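Long-range contact in endoglucanase E-5 (Thermobifida fusca, PDB 2CKS), which hydrolyses internal beta-1,4-glucosidic linkages in cellulose, lichenin and cereal beta-D-glucans through its family 5 catalytic domain: residues A[24-28]-A[255-261]. Numbering follows the deposited sequence.
Sequences NPVQL and MAERKIG
Q27 and K259 lie with their CA atoms 4.6 Å apart, as do L28 and G261. The 24-28 backbone is extended and passes beside the end of helix 245-258. There K259 takes a positive phi of 52° in a Schellman motif, with I260 N hydrogen-bonded back to M255 O at 2.8 Å and a weak bond from K259 N to A256 O. L28 O comes to 3.1 Å from G261 CA, an approach that glycine permits. Both segments lead into neighbouring strands of the (beta/alpha)8 barrel of this glycoside hydrolase family 5 domain: 29-32 is the first and 262-265 the eighth, so the contact lies at the barrel closure. Q27 makes the single direct hydrogen bond between the segments. CG stands anti to the backbone N (chi1 -172°), and the extended chain runs over the turn. NE2 donates to I260 O at 2.9 Å, from above the carbonyl plane. OE1 lies 3.6 Å from A256 CA. Cutting Q27 back to an alanine would probably leave I260 O without this donor and open a gap beside the helix end. K259 lays its CD 3.5 Å from P25 O. Its NZ and Q27 N both donate to one bridging water.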
loop_
_atom_site.group_PDB
_atom_site.type_symbol
_atom_site.label_atom_id
_atom_site.label_comp_id
_atom_site.label_asym_id
_atom_site.label_seq_id
_atom_site.Cartn_x
_atom_site.Cartn_y
_atom_site.Cartn_z
ATOM N N ASN A 24 15.353 3.274 -14.971
ATOM C CA ASN A 24 15.306 4.557 -14.271
ATOM C C ASN A 24 14.521 4.408 -12.976
ATOM O O ASN A 24 13.372 4.010 -13.029
ATOM C CB ASN A 24 14.622 5.621 -15.127
ATOM C CG ASN A 24 15.227 5.740 -16.510
ATOM O OD1 ASN A 24 14.555 5.511 -17.527
ATOM N ND2 ASN A 24 16.491 6.097 -16.558
ATOM N N PRO A 25 15.104 4.727 -11.825
ATOM C CA PRO A 25 14.335 4.726 -10.573
ATOM C C PRO A 25 13.089 5.605 -10.675
ATOM O O PRO A 25 13.145 6.705 -11.221
ATOM C CB PRO A 25 15.328 5.284 -9.552
ATOM C CG PRO A 25 16.641 4.911 -10.095
ATOM C CD PRO A 25 16.515 5.094 -11.589
ATOM N N VAL A 26 11.973 5.095 -10.172
ATOM C CA VAL A 26 10.702 5.792 -10.245
ATOM C C VAL A 26 10.055 5.795 -8.865
ATOM O O VAL A 26 10.154 4.817 -8.123
ATOM C CB VAL A 26 9.760 5.154 -11.295
ATOM C CG1 VAL A 26 9.400 3.711 -10.944
ATOM C CG2 VAL A 26 8.514 5.999 -11.481
ATOM N N GLN A 27 9.413 6.911 -8.538
ATOM C CA GLN A 27 8.652 7.057 -7.302
ATOM C C GLN A 27 7.167 7.076 -7.652
ATOM O O GLN A 27 6.679 8.046 -8.236
ATOM C CB GLN A 27 9.032 8.353 -6.589
ATOM C CG GLN A 27 8.419 8.451 -5.221
ATOM C CD GLN A 27 8.497 9.817 -4.584
ATOM O OE1 GLN A 27 8.766 10.829 -5.253
ATOM N NE2 GLN A 27 8.230 9.860 -3.287
ATOM N N LEU A 28 6.456 6.008 -7.308
ATOM C CA LEU A 28 5.018 5.931 -7.560
ATOM C C LEU A 28 4.279 6.437 -6.327
ATOM O O LEU A 28 4.474 5.913 -5.240
ATOM C CB LEU A 28 4.609 4.492 -7.871
ATOM C CG LEU A 28 5.329 3.813 -9.033
ATOM C CD1 LEU A 28 4.857 2.378 -9.200
ATOM C CD2 LEU A 28 5.122 4.601 -10.319
ATOM N N MET A 255 11.224 10.818 1.073
ATOM C CA MET A 255 10.753 9.846 0.102
ATOM C C MET A 255 11.019 10.318 -1.332
ATOM O O MET A 255 11.381 9.521 -2.176
ATOM C CB MET A 255 9.282 9.505 0.348
ATOM C CG MET A 255 9.062 8.764 1.654
ATOM S SD MET A 255 7.386 8.142 1.870
ATOM C CE MET A 255 6.449 9.637 2.105
ATOM N N ALA A 256 10.874 11.616 -1.596
ATOM C CA ALA A 256 11.174 12.155 -2.924
ATOM C C ALA A 256 12.670 12.025 -3.266
ATOM O O ALA A 256 13.036 11.635 -4.377
ATOM C CB ALA A 256 10.732 13.611 -3.004
ATOM N N GLU A 257 13.522 12.337 -2.295
ATOM C CA GLU A 257 14.978 12.238 -2.437
ATOM C C GLU A 257 15.411 10.802 -2.756
ATOM O O GLU A 257 16.270 10.579 -3.602
ATOM C CB GLU A 257 15.627 12.757 -1.151
ATOM C CG GLU A 257 17.121 12.548 -0.967
ATOM C CD GLU A 257 17.540 12.864 0.459
ATOM O OE1 GLU A 257 17.623 14.058 0.804
ATOM O OE2 GLU A 257 17.761 11.925 1.248
ATOM N N ARG A 258 14.775 9.832 -2.106
ATOM C CA ARG A 258 15.157 8.427 -2.213
ATOM C C ARG A 258 14.272 7.651 -3.187
ATOM O O ARG A 258 14.441 6.439 -3.357
ATOM C CB ARG A 258 15.091 7.778 -0.837
ATOM C CG ARG A 258 15.966 8.451 0.211
ATOM C CD ARG A 258 17.426 8.251 -0.033
ATOM N NE ARG A 258 18.233 8.916 0.982
ATOM C CZ ARG A 258 18.784 8.309 2.024
ATOM N NH1 ARG A 258 18.640 7.000 2.214
ATOM N NH2 ARG A 258 19.513 9.016 2.876
ATOM N N LYS A 259 13.345 8.366 -3.828
ATOM C CA LYS A 259 12.368 7.795 -4.751
ATOM C C LYS A 259 11.611 6.608 -4.143
ATOM O O LYS A 259 11.385 5.586 -4.794
ATOM C CB LYS A 259 13.023 7.463 -6.091
ATOM C CG LYS A 259 13.603 8.712 -6.779
ATOM C CD LYS A 259 13.562 8.623 -8.293
ATOM C CE LYS A 259 13.674 10.004 -8.960
ATOM N NZ LYS A 259 12.339 10.643 -9.207
ATOM N N ILE A 260 11.216 6.781 -2.888
ATOM C CA ILE A 260 10.399 5.808 -2.172
ATOM C C ILE A 260 8.926 6.080 -2.466
ATOM O O ILE A 260 8.405 7.151 -2.143
ATOM C CB ILE A 260 10.653 5.908 -0.669
ATOM C CG1 ILE A 260 12.105 5.516 -0.346
ATOM C CG2 ILE A 260 9.679 5.014 0.102
ATOM C CD1 ILE A 260 12.557 5.956 1.033
ATOM N N GLY A 261 8.260 5.111 -3.085
ATOM C CA GLY A 261 6.855 5.261 -3.415
ATOM C C GLY A 261 5.981 5.225 -2.176
ATOM O O GLY A 261 6.387 4.716 -1.122
HETATM O O HOH W 1 9.915 9.345 -10.187
#